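Local structure of catalytic domain of the nuclear inclusion protein A (nia) (Tobacco etch virus, 1LVM) at residues I117-T122 with S161-T166. The protein is a chymotrypsin-like cysteine protease of peptidase family C4 that probably cleaves the viral polyprotein at specific sequences. The protein carries 1 engineered substitution. Numbering follows the deposited sequence.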
ATOM      1  N   ILE A 117      12.462   5.525  -7.266  1.00 14.74           N
ATOM      2  CA  ILE A 117      11.465   4.519  -6.955  1.00 18.63           C
ATOM      3  C   ILE A 117      10.553   4.278  -8.127  1.00 16.55           C
ATOM      4  O   ILE A 117      10.479   5.121  -9.046  1.00 16.33           O
ATOM      5  CB  ILE A 117      10.616   4.950  -5.724  1.00 15.81           C
ATOM      6  CG1 ILE A 117       9.876   6.285  -5.999  1.00 16.87           C
ATOM      7  CG2 ILE A 117      11.554   5.112  -4.502  1.00 14.22           C
ATOM      8  CD1 ILE A 117       8.969   6.812  -4.772  1.00 14.45           C
ATOM      9  N   CYS A 118       9.885   3.116  -8.137  1.00 10.55           N
ATOM     10  CA  CYS A 118       8.880   2.863  -9.147  1.00 13.09           C
ATOM     11  C   CYS A 118       7.670   2.283  -8.386  1.00 14.52           C
ATOM     12  O   CYS A 118       7.730   1.908  -7.208  1.00 16.19           O
ATOM     13  CB  CYS A 118       9.371   1.871 -10.250  1.00 18.75           C
ATOM     14  SG  CYS A 118       9.819   0.230  -9.533  1.00 16.48           S
ATOM     15  N   LEU A 119       6.555   2.305  -9.054  1.00 14.72           N
ATOM     16  CA  LEU A 119       5.323   1.825  -8.499  1.00 16.09           C
ATOM     17  C   LEU A 119       5.021   0.477  -9.118  1.00 15.36           C
ATOM     18  O   LEU A 119       4.979   0.328 -10.337  1.00 14.30           O
ATOM     19  CB  LEU A 119       4.196   2.802  -8.820  1.00 11.73           C
ATOM     20  CG  LEU A 119       2.810   2.482  -8.232  1.00 18.90           C
ATOM     21  CD1 LEU A 119       2.831   2.726  -6.765  1.00 20.69           C
ATOM     22  CD2 LEU A 119       1.756   3.374  -8.833  1.00 29.86           C
ATOM     23  N   VAL A 120       4.722  -0.485  -8.257  1.00 17.96           N
ATOM     24  CA  VAL A 120       4.458  -1.856  -8.688  1.00 12.28           C
ATOM     25  C   VAL A 120       3.063  -2.270  -8.422  1.00 18.59           C
ATOM     26  O   VAL A 120       2.541  -1.974  -7.354  1.00 15.54           O
ATOM     27  CB  VAL A 120       5.449  -2.825  -7.969  1.00 12.62           C
ATOM     28  CG1 VAL A 120       5.095  -4.376  -8.343  1.00 15.45           C
ATOM     29  CG2 VAL A 120       6.876  -2.463  -8.495  1.00 12.08           C
ATOM     30  N   THR A 121       2.425  -2.900  -9.405  1.00 15.27           N
ATOM     31  CA  THR A 121       1.089  -3.354  -9.202  1.00 18.82           C
ATOM     32  C   THR A 121       0.900  -4.727  -9.825  1.00 16.57           C
ATOM     33  O   THR A 121       1.828  -5.321 -10.330  1.00 16.74           O
ATOM     34  CB  THR A 121       0.067  -2.316  -9.758  1.00 24.89           C
ATOM     35  OG1 THR A 121       0.142  -2.196 -11.188  1.00 23.22           O
ATOM     36  CG2 THR A 121       0.360  -0.945  -9.165  1.00 30.67           C
ATOM     37  N   THR A 122      -0.339  -5.215  -9.784  1.00 19.84           N
ATOM     38  CA  THR A 122      -0.673  -6.519 -10.319  1.00 18.88           C
ATOM     39  C   THR A 122      -2.021  -6.304 -11.053  1.00 26.58           C
ATOM     40  O   THR A 122      -2.920  -5.608 -10.549  1.00 35.99           O
ATOM     41  CB  THR A 122      -0.909  -7.580  -9.175  1.00 19.58           C
ATOM     42  OG1 THR A 122       0.280  -7.689  -8.382  1.00 40.54           O
ATOM     43  CG2 THR A 122      -1.146  -8.961  -9.763  1.00 15.91           C
ATOM     44  N   SER A 161      -0.703   0.442  -3.441  1.00 13.70           N
ATOM     45  CA  SER A 161       0.327  -0.194  -4.302  1.00 15.13           C
ATOM     46  C   SER A 161       1.684   0.164  -3.741  1.00 15.13           C
ATOM     47  O   SER A 161       1.911   1.324  -3.384  1.00 13.90           O
ATOM     48  CB  SER A 161       0.196   0.283  -5.753  1.00 13.90           C
ATOM     49  OG  SER A 161      -1.071  -0.039  -6.350  1.00 18.77           O
ATOM     50  N   PRO A 162       2.651  -0.791  -3.711  1.00 13.44           N
ATOM     51  CA  PRO A 162       3.980  -0.473  -3.158  1.00  9.07           C
ATOM     52  C   PRO A 162       4.859   0.426  -4.036  1.00 14.50           C
ATOM     53  O   PRO A 162       4.828   0.274  -5.250  1.00 12.80           O
ATOM     54  CB  PRO A 162       4.669  -1.857  -3.017  1.00 10.07           C
ATOM     55  CG  PRO A 162       4.006  -2.663  -4.169  1.00 13.75           C
ATOM     56  CD  PRO A 162       2.529  -2.230  -4.042  1.00 11.84           C
ATOM     57  N   LEU A 163       5.606   1.331  -3.396  1.00 11.60           N
ATOM     58  CA  LEU A 163       6.595   2.179  -4.072  1.00 10.60           C
ATOM     59  C   LEU A 163       7.831   1.358  -3.751  1.00 16.66           C
ATOM     60  O   LEU A 163       8.030   1.013  -2.593  1.00 15.06           O
ATOM     61  CB  LEU A 163       6.699   3.577  -3.411  1.00  8.86           C
ATOM     62  CG  LEU A 163       5.698   4.606  -3.970  1.00 14.19           C
ATOM     63  CD1 LEU A 163       5.747   4.577  -5.540  1.00 10.31           C
ATOM     64  CD2 LEU A 163       4.305   4.225  -3.546  1.00 12.01           C
ATOM     65  N   VAL A 164       8.637   1.011  -4.763  1.00 10.95           N
ATOM     66  CA  VAL A 164       9.819   0.159  -4.610  1.00 14.69           C
ATOM     67  C   VAL A 164      11.089   0.879  -5.092  1.00 13.04           C
ATOM     68  O   VAL A 164      11.081   1.516  -6.150  1.00 17.61           O
ATOM     69  CB  VAL A 164       9.638  -1.154  -5.501  1.00 16.97           C
ATOM     70  CG1 VAL A 164      10.745  -2.152  -5.171  1.00 14.85           C
ATOM     71  CG2 VAL A 164       8.262  -1.816  -5.222  1.00 17.72           C
ATOM     72  N   SER A 165      12.141   0.769  -4.289  1.00 14.17           N
ATOM     73  CA  SER A 165      13.451   1.365  -4.589  1.00 14.95           C
ATOM     74  C   SER A 165      14.087   0.590  -5.754  1.00 18.48           C
ATOM     75  O   SER A 165      14.162  -0.654  -5.717  1.00 14.85           O
ATOM     76  CB  SER A 165      14.369   1.157  -3.384  1.00 15.93           C
ATOM     77  OG  SER A 165      15.730   1.497  -3.744  1.00 19.48           O
ATOM     78  N   THR A 166      14.552   1.281  -6.781  1.00 14.32           N
ATOM     79  CA  THR A 166      15.173   0.536  -7.884  1.00 14.18           C
ATOM     80  C   THR A 166      16.581   0.199  -7.411  1.00 17.81           C
ATOM     81  O   THR A 166      17.250  -0.661  -7.974  1.00 20.21           O
ATOM     82  CB  THR A 166      15.204   1.380  -9.233  1.00 13.99           C
ATOM     83  OG1 THR A 166      15.992   2.561  -8.994  1.00 19.02           O
ATOM     84  CG2 THR A 166      13.788   1.810  -9.646  1.00 20.73           C
TER
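Leu-163 sits between Ile-117 and Leu-119 on one face of the paired strands, its CD1 lying 3.7 Å from Leu-119 CD1 and 4.0 Å from Ile-117 CD1. Leu-119 holds CG anti to its backbone N (chi1 -177°), and its branched tip reaches across toward the neighbouring strand. Branched aliphatic chains suit these three places because their methyls interlock, with Val-172 of strand 171-179 covering Ile-117 and Leu-163. On the other face Val-120 and Val-164 meet methyl to methyl, CG2 to CG2 at 3.6 Å, beside the ring of Pro-162 and the slim thiol of Cys-118; Ile-22 of helix 20-23 touches both valines and the proline.

Between the faces the backbones are joined by three bonds. In the antiparallel hydrogen-bonded pair, Cys-118 N to Val-164 O and Val-164 N to Cys-118 O are each 2.8 Å. Val-120 N gives a nearly straight bond to Pro-162 O. Pro-162 can accept through its O but has no N-H to return, and its CD lies 3.3 Å from Val-120 O, which is buried without a hydrogen-bond partner. At the polar end, Ser-161 OG lies 3.3 Å from Thr-121 CG2, a methyl, while that hydroxyl is hydrogen-bonded to Gln-158 O.

Joining strand 116-123 to strand 162-165 closes a six-stranded antiparallel barrel, one of the two beta-barrels characteristic of chymotrypsin-like proteases.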